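Local coordinates for glutamine amidotransferase domain-containing protein (Streptococcus mutans, PDB 3L7N) that probably acts as a class I glutamine amidotransferase, releasing ammonia from glutamine for transfer to an acceptor substrate, at residues A16-A21 with H26-T31; H4-E9 with K38-I43; L49-G54 with K75-A80; V88-G93 with H179-P184. All coordinates share one frame; numbering follows the deposited sequence.

Contact 1: residues A16-A21 with H26-T31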
loop_
_atom_site.group_PDB
_atom_site.type_symbol
_atom_site.label_atom_id
_atom_site.label_comp_id
_atom_site.label_asym_id
_atom_site.label_seq_id
_atom_site.Cartn_x
_atom_site.Cartn_y
_atom_site.Cartn_z
ATOM N N ALA A 16 3.111 10.505 1.112
ATOM C CA ALA A 16 2.089 11.237 1.831
ATOM C C ALA A 16 1.662 10.617 3.147
ATOM O O ALA A 16 1.071 11.300 3.949
ATOM C CB ALA A 16 0.901 11.473 0.969
ATOM N N TYR A 17 1.909 9.283 3.356
ATOM C CA TYR A 17 1.591 8.668 4.681
ATOM C C TYR A 17 2.471 9.319 5.737
ATOM O O TYR A 17 1.990 9.711 6.836
ATOM C CB TYR A 17 1.813 7.181 4.680
ATOM C CG TYR A 17 0.794 6.386 3.900
ATOM C CD1 TYR A 17 -0.434 6.003 4.487
ATOM C CD2 TYR A 17 1.064 5.963 2.570
ATOM C CE1 TYR A 17 -1.366 5.208 3.793
ATOM C CE2 TYR A 17 0.098 5.235 1.827
ATOM C CZ TYR A 17 -1.117 4.849 2.470
ATOM O OH TYR A 17 -2.054 4.137 1.785
ATOM N N LEU A 18 3.764 9.530 5.383
ATOM C CA LEU A 18 4.702 10.157 6.289
ATOM C C LEU A 18 4.329 11.590 6.485
ATOM O O LEU A 18 4.261 12.055 7.632
ATOM C CB LEU A 18 6.123 10.050 5.771
ATOM C CG LEU A 18 7.221 10.552 6.729
ATOM C CD1 LEU A 18 6.960 10.091 8.167
ATOM C CD2 LEU A 18 8.670 10.121 6.257
ATOM N N ALA A 19 4.047 12.312 5.370
ATOM C CA ALA A 19 3.657 13.741 5.455
ATOM C C ALA A 19 2.441 13.958 6.349
ATOM O O ALA A 19 2.440 14.828 7.249
ATOM C CB ALA A 19 3.400 14.237 4.169
ATOM N N TRP A 20 1.419 13.157 6.132
ATOM C CA TRP A 20 0.268 13.134 7.006
ATOM C C TRP A 20 0.681 12.962 8.405
ATOM O O TRP A 20 0.285 13.730 9.278
ATOM C CB TRP A 20 -0.715 12.002 6.602
ATOM C CG TRP A 20 -1.881 11.910 7.539
ATOM C CD1 TRP A 20 -2.989 12.743 7.578
ATOM C CD2 TRP A 20 -2.008 11.020 8.651
ATOM N NE1 TRP A 20 -3.802 12.396 8.645
ATOM C CE2 TRP A 20 -3.225 11.351 9.325
ATOM C CE3 TRP A 20 -1.241 9.937 9.125
ATOM C CZ2 TRP A 20 -3.699 10.618 10.455
ATOM C CZ3 TRP A 20 -1.705 9.221 10.302
ATOM C CH2 TRP A 20 -2.909 9.574 10.931
ATOM N N ALA A 21 1.458 11.909 8.669
ATOM C CA ALA A 21 1.884 11.647 10.049
ATOM C C ALA A 21 2.636 12.863 10.633
ATOM O O ALA A 21 2.457 13.202 11.788
ATOM C CB ALA A 21 2.735 10.344 10.143
ATOM N N HIS A 26 2.136 13.354 14.677
ATOM C CA HIS A 26 2.350 12.030 15.243
ATOM C C HIS A 26 3.819 11.677 15.411
ATOM O O HIS A 26 4.698 12.355 14.882
ATOM C CB HIS A 26 1.644 10.997 14.422
ATOM C CG HIS A 26 0.153 11.110 14.479
ATOM N ND1 HIS A 26 -0.628 11.294 13.351
ATOM C CD2 HIS A 26 -0.708 11.090 15.536
ATOM C CE1 HIS A 26 -1.891 11.390 13.713
ATOM N NE2 HIS A 26 -1.962 11.270 15.034
ATOM N N ASP A 27 4.075 10.585 16.101
ATOM C CA ASP A 27 5.418 10.242 16.516
ATOM C C ASP A 27 5.895 9.114 15.707
ATOM O O ASP A 27 5.583 7.992 16.011
ATOM C CB ASP A 27 5.411 9.835 17.989
ATOM C CG ASP A 27 6.773 9.480 18.502
ATOM O OD1 ASP A 27 7.792 10.069 18.005
ATOM O OD2 ASP A 27 6.848 8.582 19.356
ATOM N N VAL A 28 6.680 9.409 14.659
ATOM C CA VAL A 28 7.024 8.421 13.610
ATOM C C VAL A 28 8.300 7.572 13.949
ATOM O O VAL A 28 9.303 8.112 14.335
ATOM C CB VAL A 28 7.269 9.130 12.334
ATOM C CG1 VAL A 28 7.878 8.268 11.391
ATOM C CG2 VAL A 28 6.014 9.675 11.804
ATOM N N SER A 29 8.246 6.265 13.766
ATOM C CA SER A 29 9.509 5.459 13.728
ATOM C C SER A 29 9.510 4.619 12.492
ATOM O O SER A 29 8.491 4.476 11.876
ATOM C CB SER A 29 9.655 4.585 14.981
ATOM O OG SER A 29 8.405 4.063 15.382
ATOM N N MET A 30 10.642 4.069 12.105
ATOM C CA MET A 30 10.684 3.298 10.881
ATOM C C MET A 30 11.589 2.089 10.977
ATOM O O MET A 30 12.468 2.054 11.796
ATOM C CB MET A 30 11.187 4.138 9.793
ATOM C CG MET A 30 10.285 5.132 9.332
ATOM S SD MET A 30 11.255 6.460 8.672
ATOM C CE MET A 30 10.258 6.984 7.358
ATOM N N THR A 31 11.431 1.131 10.075
ATOM C CA THR A 31 12.348 0.046 10.001
ATOM C C THR A 31 12.701 -0.041 8.595
ATOM O O THR A 31 11.847 -0.272 7.751
ATOM C CB THR A 31 11.679 -1.310 10.454
ATOM O OG1 THR A 31 11.345 -1.244 11.847
ATOM C CG2 THR A 31 12.614 -2.467 10.235
#
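The benzo ring of Trp-20 overlaps the imidazole of His-26, with His-26 ND1 over one indole face. The two planes are inclined by 43° and their centroids are 4.9 Å apart, so the pair is neither a parallel stack nor edge-to-face. The nearest atoms are Trp-20 CH2 and His-26 CE1, 3.5 Å apart. Trp-20 brings its ring here because CG stands anti to the backbone N (chi1 177°), which sends the indole forward along the helix flank, toward its C-terminal end and the turn. A large aromatic suits this place because it serves two neighbours: the far side of the indole reaches helix 219-233, where NE1 is hydrogen-bonded to Asp-230.

Beside the rings the chain itself closes the corner, through a hydrogen bond of 2.9 Å from His-26 N to Ala-21 O. Ala-21 is small enough for the helix to come close to the strand, and its CB lies 3.7 Å from Val-28 CG2. The next layer is aliphatic. Leu-18 crosses Val-28 at about a right angle, its CD1 resting 3.8 Å from both Val-28 CG1 and Val-28 CG2. Its other methyl, CD2, meets Met-30 CE at 3.7 Å; the long, flexible thioether lets Met-30 span the wider gap farther along the strand.

Helix and strand segments run roughly antiparallel, at 146°, with their axes 9.3 Å apart at closest. This is the returning half of a beta-alpha-beta crossover: helix 15-23 links strand 2-7 to its parallel neighbour 27-32 at one border of the sheet, as in alpha/beta class I amidotransferase domains.

Contact 2: residues H4-E9 with K38-I43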
loop_
_atom_site.group_PDB
_atom_site.type_symbol
_atom_site.label_atom_id
_atom_site.label_comp_id
_atom_site.label_asym_id
_atom_site.label_seq_id
_atom_site.Cartn_x
_atom_site.Cartn_y
_atom_site.Cartn_z
ATOM N N HIS A 4 4.445 3.394 13.396
ATOM C CA HIS A 4 5.685 2.723 12.956
ATOM C C HIS A 4 5.615 2.237 11.503
ATOM O O HIS A 4 4.713 1.458 11.154
ATOM C CB HIS A 4 6.053 1.549 13.916
ATOM C CG HIS A 4 7.413 0.980 13.663
ATOM N ND1 HIS A 4 7.636 -0.019 12.730
ATOM C CD2 HIS A 4 8.649 1.361 14.113
ATOM C CE1 HIS A 4 8.949 -0.270 12.654
ATOM N NE2 HIS A 4 9.582 0.548 13.481
ATOM N N PHE A 5 6.581 2.665 10.668
ATOM C CA PHE A 5 6.639 2.280 9.238
ATOM C C PHE A 5 7.563 1.134 8.995
ATOM O O PHE A 5 8.696 1.087 9.548
ATOM C CB PHE A 5 7.163 3.412 8.421
ATOM C CG PHE A 5 6.183 4.522 8.203
ATOM C CD1 PHE A 5 5.373 4.550 7.046
ATOM C CD2 PHE A 5 6.066 5.544 9.118
ATOM C CE1 PHE A 5 4.437 5.554 6.854
ATOM C CE2 PHE A 5 5.110 6.554 8.927
ATOM C CZ PHE A 5 4.310 6.558 7.763
ATOM N N ILE A 6 7.163 0.231 8.113
ATOM C CA ILE A 6 8.071 -0.808 7.642
ATOM C C ILE A 6 8.378 -0.537 6.178
ATOM O O ILE A 6 7.462 -0.387 5.373
ATOM C CB ILE A 6 7.428 -2.253 7.774
ATOM C CG1 ILE A 6 6.909 -2.501 9.161
ATOM C CG2 ILE A 6 8.392 -3.314 7.333
ATOM C CD1 ILE A 6 7.923 -2.729 10.094
ATOM N N LEU A 7 9.642 -0.374 5.829
ATOM C CA LEU A 7 9.983 0.064 4.483
ATOM C C LEU A 7 10.921 -0.951 3.826
ATOM O O LEU A 7 11.741 -1.541 4.495
ATOM C CB LEU A 7 10.606 1.420 4.528
ATOM C CG LEU A 7 9.882 2.573 5.219
ATOM C CD1 LEU A 7 10.719 3.756 5.077
ATOM C CD2 LEU A 7 8.550 2.825 4.642
ATOM N N HIS A 8 10.726 -1.214 2.546
ATOM C CA HIS A 8 11.316 -2.385 1.934
ATOM C C HIS A 8 12.234 -1.989 0.780
ATOM O O HIS A 8 12.835 -2.846 0.143
ATOM C CB HIS A 8 10.224 -3.328 1.354
ATOM C CG HIS A 8 9.194 -3.783 2.347
ATOM N ND1 HIS A 8 7.889 -3.315 2.321
ATOM C CD2 HIS A 8 9.206 -4.809 3.238
ATOM C CE1 HIS A 8 7.179 -3.951 3.241
ATOM N NE2 HIS A 8 7.952 -4.862 3.812
ATOM N N GLU A 9 12.204 -0.717 0.411
ATOM C CA GLU A 9 13.195 -0.135 -0.497
ATOM C C GLU A 9 13.087 1.396 -0.600
ATOM O O GLU A 9 12.045 2.018 -0.138
ATOM C CB GLU A 9 13.184 -0.794 -1.852
ATOM C CG GLU A 9 14.317 -1.790 -2.035
ATOM C CD GLU A 9 15.675 -1.105 -2.253
ATOM O OE1 GLU A 9 15.961 -0.031 -1.602
ATOM O OE2 GLU A 9 16.430 -1.578 -3.121
ATOM N N LYS A 38 16.500 -4.373 11.946
ATOM C CA LYS A 38 15.688 -5.489 12.600
ATOM C C LYS A 38 14.236 -5.043 12.854
ATOM O O LYS A 38 13.998 -3.955 13.396
ATOM C CB LYS A 38 16.338 -5.888 13.913
ATOM C CG LYS A 38 17.137 -7.113 13.880
ATOM C CD LYS A 38 17.701 -7.449 12.533
ATOM C CE LYS A 38 17.893 -9.017 12.511
ATOM N NZ LYS A 38 18.392 -9.605 11.251
ATOM N N LEU A 39 13.275 -5.877 12.439
ATOM C CA LEU A 39 11.834 -5.633 12.719
ATOM C C LEU A 39 11.603 -5.474 14.227
ATOM O O LEU A 39 12.240 -6.140 15.015
ATOM C CB LEU A 39 11.010 -6.805 12.231
ATOM C CG LEU A 39 10.112 -6.799 10.970
ATOM C CD1 LEU A 39 10.276 -5.609 10.036
ATOM C CD2 LEU A 39 10.266 -8.107 10.223
ATOM N N PRO A 40 10.638 -4.627 14.621
ATOM C CA PRO A 40 10.305 -4.560 16.030
ATOM C C PRO A 40 9.968 -5.938 16.558
ATOM O O PRO A 40 9.257 -6.692 15.888
ATOM C CB PRO A 40 9.039 -3.680 16.060
ATOM C CG PRO A 40 8.864 -3.139 14.726
ATOM C CD PRO A 40 9.933 -3.602 13.829
ATOM N N LYS A 41 10.407 -6.261 17.777
ATOM C CA LYS A 41 9.938 -7.504 18.392
ATOM C C LYS A 41 8.582 -7.380 19.164
ATOM O O LYS A 41 7.791 -8.348 19.207
ATOM C CB LYS A 41 11.028 -8.173 19.224
ATOM C CG LYS A 41 11.992 -9.141 18.334
ATOM C CD LYS A 41 13.441 -8.514 18.155
ATOM C CE LYS A 41 14.057 -8.104 19.590
ATOM N NZ LYS A 41 15.272 -7.194 19.499
ATOM N N ASP A 42 8.283 -6.141 19.643
ATOM C CA ASP A 42 7.040 -5.818 20.482
ATOM C C ASP A 42 6.073 -4.958 19.739
ATOM O O ASP A 42 6.440 -3.791 19.330
ATOM C CB ASP A 42 7.439 -5.010 21.765
ATOM C CG ASP A 42 8.408 -5.736 22.600
ATOM O OD1 ASP A 42 8.303 -6.985 22.638
ATOM O OD2 ASP A 42 9.337 -5.100 23.173
ATOM N N ILE A 43 4.802 -5.341 19.775
ATOM C CA ILE A 43 3.808 -4.471 19.340
ATOM C C ILE A 43 3.606 -3.278 20.284
ATOM O O ILE A 43 2.781 -2.397 20.015
ATOM C CB ILE A 43 2.521 -5.168 19.074
ATOM C CG1 ILE A 43 2.187 -6.089 20.169
ATOM C CG2 ILE A 43 2.599 -5.896 17.853
ATOM C CD1 ILE A 43 0.867 -5.848 20.683
#
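The loop between strands 27-32 and 48-51 folds back over the parallel sheet here, laying Pro-40 on the imidazole of His-4 and Leu-39 on Ile-6. Pro-40 CG sits over one face of the His-4 ring, 3.9 Å from its centroid and 28° off the normal, a CH-pi contact. The two side chains approach from opposite directions: the His-4 ring is carried out toward the loop by a CG anti to the backbone N (chi1 -170°), and proline, rigid and rich in C-H groups, sets a compact edge of its ring on that flat face.

Both His-4 and Ile-6 belong to strand 2-7 and face the same way, as residues two apart on a strand do, so a single loop can cover the pair. Helix 70-82 packs on this same layer of the alpha/beta fold, and Leu-39 also touches its Ala-72 and Glu-73.

Ile-6 meets both loop residues with one methyl. Its CD1 lies at the edge of the His-4 ring, in plane, while also standing 3.7 Å from Leu-39 CD1 and 4.3 Å from Pro-40 CD. Leu-39 crosses Ile-6 at about a right angle, and its CD1 is 4.0 Å from Ile-6 CG2, so one leucine methyl nestles between two isoleucine branches.

Contact 3: residues L49-G54 with K75-A80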
loop_
_atom_site.group_PDB
_atom_site.type_symbol
_atom_site.label_atom_id
_atom_site.label_comp_id
_atom_site.label_asym_id
_atom_site.label_seq_id
_atom_site.Cartn_x
_atom_site.Cartn_y
_atom_site.Cartn_z
ATOM N N LEU A 49 0.624 0.735 12.502
ATOM C CA LEU A 49 1.698 0.092 11.765
ATOM C C LEU A 49 1.343 0.288 10.288
ATOM O O LEU A 49 0.244 -0.055 9.867
ATOM C CB LEU A 49 1.707 -1.402 12.089
ATOM C CG LEU A 49 2.705 -2.286 11.396
ATOM C CD1 LEU A 49 4.146 -1.862 11.712
ATOM C CD2 LEU A 49 2.476 -3.752 11.788
ATOM N N ILE A 50 2.228 0.870 9.523
ATOM C CA ILE A 50 1.976 1.108 8.149
ATOM C C ILE A 50 3.073 0.416 7.443
ATOM O O ILE A 50 4.229 0.679 7.741
ATOM C CB ILE A 50 2.092 2.616 7.857
ATOM C CG1 ILE A 50 1.067 3.357 8.652
ATOM C CG2 ILE A 50 1.993 2.902 6.406
ATOM C CD1 ILE A 50 1.074 4.819 8.421
ATOM N N LEU A 51 2.748 -0.538 6.564
ATOM C CA LEU A 51 3.783 -1.284 5.839
ATOM C C LEU A 51 3.682 -0.874 4.391
ATOM O O LEU A 51 2.640 -1.040 3.800
ATOM C CB LEU A 51 3.539 -2.830 5.935
ATOM C CG LEU A 51 3.481 -3.557 7.294
ATOM C CD1 LEU A 51 2.115 -3.758 7.679
ATOM C CD2 LEU A 51 4.212 -4.923 7.296
ATOM N N MET A 52 4.770 -0.348 3.820
ATOM C CA MET A 52 4.778 0.140 2.452
ATOM C C MET A 52 5.158 -0.944 1.430
ATOM O O MET A 52 5.452 -2.054 1.800
ATOM C CB MET A 52 5.751 1.308 2.335
ATOM C CG MET A 52 5.249 2.582 3.028
ATOM S SD MET A 52 3.758 3.227 2.288
ATOM C CE MET A 52 3.038 3.548 3.781
ATOM N N GLY A 53 5.243 -0.555 0.142
ATOM C CA GLY A 53 5.391 -1.487 -0.938
ATOM C C GLY A 53 6.781 -2.052 -0.984
ATOM O O GLY A 53 7.544 -1.913 -0.034
ATOM N N GLY A 54 7.096 -2.751 -2.061
ATOM C CA GLY A 54 8.376 -3.300 -2.225
ATOM C C GLY A 54 8.531 -4.111 -3.486
ATOM O O GLY A 54 7.598 -4.728 -3.953
ATOM N N LYS A 75 4.155 -12.450 10.758
ATOM C CA LYS A 75 3.903 -12.593 12.182
ATOM C C LYS A 75 3.738 -11.267 12.848
ATOM O O LYS A 75 2.930 -11.120 13.777
ATOM C CB LYS A 75 4.993 -13.392 12.870
ATOM C CG LYS A 75 5.203 -14.755 12.298
ATOM C CD LYS A 75 5.493 -15.798 13.446
ATOM C CE LYS A 75 5.975 -17.175 12.837
ATOM N NZ LYS A 75 7.141 -17.688 13.618
ATOM N N LEU A 76 4.516 -10.279 12.426
ATOM C CA LEU A 76 4.421 -8.955 13.086
ATOM C C LEU A 76 2.995 -8.369 12.836
ATOM O O LEU A 76 2.321 -7.877 13.794
ATOM C CB LEU A 76 5.535 -8.010 12.608
ATOM C CG LEU A 76 5.324 -6.568 12.927
ATOM C CD1 LEU A 76 5.662 -6.264 14.327
ATOM C CD2 LEU A 76 6.127 -5.732 12.021
ATOM N N ILE A 77 2.482 -8.515 11.578
ATOM C CA ILE A 77 1.071 -8.118 11.296
ATOM C C ILE A 77 0.057 -8.876 12.233
ATOM O O ILE A 77 -0.801 -8.266 12.864
ATOM C CB ILE A 77 0.690 -8.311 9.875
ATOM C CG1 ILE A 77 1.328 -7.269 8.995
ATOM C CG2 ILE A 77 -0.797 -8.177 9.720
ATOM C CD1 ILE A 77 1.660 -7.793 7.669
ATOM N N GLN A 78 0.207 -10.176 12.349
ATOM C CA GLN A 78 -0.696 -10.921 13.144
ATOM C C GLN A 78 -0.679 -10.502 14.590
ATOM O O GLN A 78 -1.775 -10.392 15.222
ATOM C CB GLN A 78 -0.397 -12.366 13.031
ATOM C CG GLN A 78 -0.645 -12.900 11.742
ATOM C CD GLN A 78 -0.065 -14.193 11.600
ATOM O OE1 GLN A 78 -0.391 -14.917 10.708
ATOM N NE2 GLN A 78 0.822 -14.534 12.498
ATOM N N LYS A 79 0.557 -10.306 15.171
ATOM C CA LYS A 79 0.674 -9.774 16.566
ATOM C C LYS A 79 -0.010 -8.469 16.646
ATOM O O LYS A 79 -0.765 -8.209 17.577
ATOM C CB LYS A 79 2.143 -9.636 17.017
ATOM C CG LYS A 79 2.973 -11.038 17.011
ATOM C CD LYS A 79 4.339 -10.957 17.859
ATOM C CE LYS A 79 4.082 -10.694 19.471
ATOM N NZ LYS A 79 5.172 -9.770 20.151
ATOM N N ALA A 80 0.184 -7.637 15.648
ATOM C CA ALA A 80 -0.372 -6.321 15.720
ATOM C C ALA A 80 -1.943 -6.395 15.726
ATOM O O ALA A 80 -2.594 -5.875 16.627
ATOM C CB ALA A 80 0.171 -5.427 14.541
#
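Strand 49-51 and helix segment 75-80 run nearly antiparallel, at 152°, with their axes 10.6 Å apart at closest approach, the usual spacing of a helix layered on a sheet. No hydrogen bond joins them; the contact is wholly aliphatic, and all five residues that touch are buried.

Leu-49 and Leu-51 project from the same face of the strand toward the helix, and each finds its own partners. The CD2 methyl of Leu-49 meets the helix at two places one turn apart: it is 4.0 Å from Ala-80 CB and 4.2 Å from Leu-76 CD2. With CG anti to the backbone N (chi1 178°), Leu-49 extends this methyl out toward the helix. Ala-80 suits its position, since its short side chain lets the backbone come near: the CA atoms of Leu-49 and Ala-80 are 7.8 Å apart. Leu-76, one turn earlier, crosses Leu-49 obliquely and fills the wider space with a longer chain.

Leu-51 meets Ile-77 with both of its methyls. CD1 is 3.8 Å from Ile-77 CG1, and CD2 is 3.9 Å from Ile-77 CD1, so both leucine methyls rest against one side of the isoleucine's CG1-CD1 arm. Ile-77 leaves the helix on its flank, and the CG1-CD1 arm bridges the remaining distance to the strand.

Helix 70-82 is the crossover between parallel strands 48-51 and 86-90. Ala-80 and Leu-51 both touch Ile-87 of the second strand, Ile-77 packs on Leu-96 and Ala-100 of helix 92-100, and Leu-49 reaches Ile-6 of strand 2-7.

Contact 4: residues V88-G93 with H179-P184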
loop_
_atom_site.group_PDB
_atom_site.type_symbol
_atom_site.label_atom_id
_atom_site.label_comp_id
_atom_site.label_asym_id
_atom_site.label_seq_id
_atom_site.Cartn_x
_atom_site.Cartn_y
_atom_site.Cartn_z
ATOM N N VAL A 88 -2.129 -0.434 8.357
ATOM C CA VAL A 88 -2.405 -0.159 6.916
ATOM C C VAL A 88 -1.257 -0.778 6.078
ATOM O O VAL A 88 -0.094 -0.633 6.464
ATOM C CB VAL A 88 -2.458 1.326 6.635
ATOM C CG1 VAL A 88 -2.460 1.618 5.043
ATOM C CG2 VAL A 88 -3.624 1.967 7.363
ATOM N N GLY A 89 -1.585 -1.508 4.962
ATOM C CA GLY A 89 -0.555 -2.191 4.112
ATOM C C GLY A 89 -0.732 -1.723 2.711
ATOM O O GLY A 89 -1.828 -1.660 2.255
ATOM N N VAL A 90 0.364 -1.337 2.034
ATOM C CA VAL A 90 0.302 -0.773 0.650
ATOM C C VAL A 90 1.090 -1.681 -0.332
ATOM O O VAL A 90 2.149 -2.121 -0.005
ATOM C CB VAL A 90 0.928 0.586 0.646
ATOM C CG1 VAL A 90 0.933 1.182 -0.710
ATOM C CG2 VAL A 90 0.240 1.467 1.608
ATOM N N CYS A 91 0.527 -1.972 -1.481
ATOM C CA CYS A 91 1.089 -2.915 -2.421
ATOM C C CYS A 91 1.683 -4.112 -1.714
ATOM O O CYS A 91 0.959 -4.835 -1.122
ATOM C CB CYS A 91 1.933 -2.220 -3.515
ATOM S SG CYS A 91 3.514 -2.811 -3.995
ATOM N N LEU A 92 2.977 -4.328 -1.724
ATOM C CA LEU A 92 3.491 -5.519 -1.001
ATOM C C LEU A 92 2.974 -5.564 0.450
ATOM O O LEU A 92 2.523 -6.585 0.908
ATOM C CB LEU A 92 5.009 -5.623 -1.063
ATOM C CG LEU A 92 5.645 -6.545 -0.024
ATOM C CD1 LEU A 92 5.292 -7.971 -0.264
ATOM C CD2 LEU A 92 7.145 -6.374 0.000
ATOM N N GLY A 93 2.921 -4.435 1.099
ATOM C CA GLY A 93 2.315 -4.381 2.412
ATOM C C GLY A 93 0.865 -4.930 2.459
ATOM O O GLY A 93 0.468 -5.557 3.443
ATOM N N HIS A 179 -1.594 3.182 -4.866
ATOM C CA HIS A 179 -0.805 4.167 -4.186
ATOM C C HIS A 179 -1.488 5.584 -4.239
ATOM O O HIS A 179 -1.368 6.274 -5.214
ATOM C CB HIS A 179 0.547 4.245 -4.868
ATOM C CG HIS A 179 1.337 2.973 -4.806
ATOM N ND1 HIS A 179 2.211 2.690 -3.781
ATOM C CD2 HIS A 179 1.452 1.949 -5.686
ATOM C CE1 HIS A 179 2.811 1.532 -4.020
ATOM N NE2 HIS A 179 2.373 1.063 -5.167
ATOM N N LEU A 180 -2.103 6.021 -3.179
ATOM C CA LEU A 180 -2.572 7.405 -3.130
ATOM C C LEU A 180 -1.498 8.351 -2.591
ATOM O O LEU A 180 -1.705 9.584 -2.530
ATOM C CB LEU A 180 -3.785 7.518 -2.244
ATOM C CG LEU A 180 -5.063 6.934 -2.791
ATOM C CD1 LEU A 180 -4.969 5.416 -2.979
ATOM C CD2 LEU A 180 -6.240 7.306 -1.858
ATOM N N GLU A 181 -0.381 7.777 -2.153
ATOM C CA GLU A 181 0.639 8.489 -1.388
ATOM C C GLU A 181 1.692 9.118 -2.336
ATOM O O GLU A 181 2.656 9.785 -1.870
ATOM C CB GLU A 181 1.348 7.498 -0.401
ATOM C CG GLU A 181 2.503 6.682 -1.032
ATOM C CD GLU A 181 2.061 5.396 -1.666
ATOM O OE1 GLU A 181 0.842 5.048 -1.617
ATOM O OE2 GLU A 181 2.929 4.713 -2.218
ATOM N N PHE A 182 1.550 8.851 -3.650
ATOM C CA PHE A 182 2.529 9.298 -4.636
ATOM C C PHE A 182 2.693 10.851 -4.652
ATOM O O PHE A 182 1.772 11.629 -4.214
ATOM C CB PHE A 182 2.145 8.802 -6.017
ATOM C CG PHE A 182 2.553 7.381 -6.296
ATOM C CD1 PHE A 182 3.332 6.661 -5.370
ATOM C CD2 PHE A 182 2.197 6.758 -7.549
ATOM C CE1 PHE A 182 3.755 5.325 -5.651
ATOM C CE2 PHE A 182 2.594 5.427 -7.857
ATOM C CZ PHE A 182 3.383 4.691 -6.912
ATOM N N THR A 183 3.852 11.283 -5.119
ATOM C CA THR A 183 4.140 12.645 -5.379
ATOM C C THR A 183 5.112 12.626 -6.569
ATOM O O THR A 183 5.704 11.543 -6.903
ATOM C CB THR A 183 4.879 13.266 -4.206
ATOM O OG1 THR A 183 6.198 12.714 -4.133
ATOM C CG2 THR A 183 4.172 13.032 -2.908
ATOM N N PRO A 184 5.358 13.792 -7.187
ATOM C CA PRO A 184 6.243 13.710 -8.392
ATOM C C PRO A 184 7.630 13.099 -8.095
ATOM O O PRO A 184 8.150 12.264 -8.894
ATOM C CB PRO A 184 6.357 15.158 -8.853
ATOM C CG PRO A 184 5.052 15.870 -8.263
ATOM C CD PRO A 184 4.694 15.134 -7.023
#
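This buried contact, near the centre of the chain, sets the turn after strand 86-90 against the loop between strand 173-176 and helix 184-193, bringing Val-90 and Cys-91 to the imidazole of His-179. Val-90 CG1 lies 3.7 Å from His-179 ND1, and Cys-91 CB lies 3.7 Å from His-179 NE2; both approach the ring obliquely. The Cys-91 SG is 4.2 Å from His-179 NE2.

Gly-89, Cys-91 and Gly-93 fit the GxCxG nucleophile elbow, with Cys-91 at a positive phi of 39° and at the N-cap of helix 92-100. With no side chains, the two glycines allow the sharp turn to fold tightly. The arrangement is consistent with the Cys-His-Glu triad of class I glutamine amidotransferases, in which Cys-91 would be the nucleophile.

Away from NE2, at the second ring nitrogen, His-179 ND1 donates to Glu-181 OE2 at 2.7 Å, taking the syn lone pair, with the oxygen 17° out of the imidazole plane. This bond limits rotation of the ring. Glu-181 doubles back to make it, bent at chi2 (-88°), and its OE1 lies 4.0 Å from Val-90 CG1. Phe-182 adds a wall: its CZ lies over one imidazole face, offset toward the rim.

Overall arrangement
All four contacts reach one sheet, whose neighbouring strands run 27-32, 2-7, 48-51 and 86-90. Contacts 2 and 3 are closest, with centres about 7 Å apart, and adjoin on the face covered by helix 70-82; His-8 ND1 is hydrogen-bonded to Gly-53 O between them. Contact 1, on helix 15-23, packs the opposite face, and its Tyr-17 reaches Val-88, Val-90 and Glu-181 of contact 4. Contact 4 holds the probable active site. Its centre lies about 13 Å from those of contacts 1 and 3 and about 16 Å from that of contact 2. Gly-53, following strand 48-51, packs against Cys-91, so contact 3 borders the elbow directly.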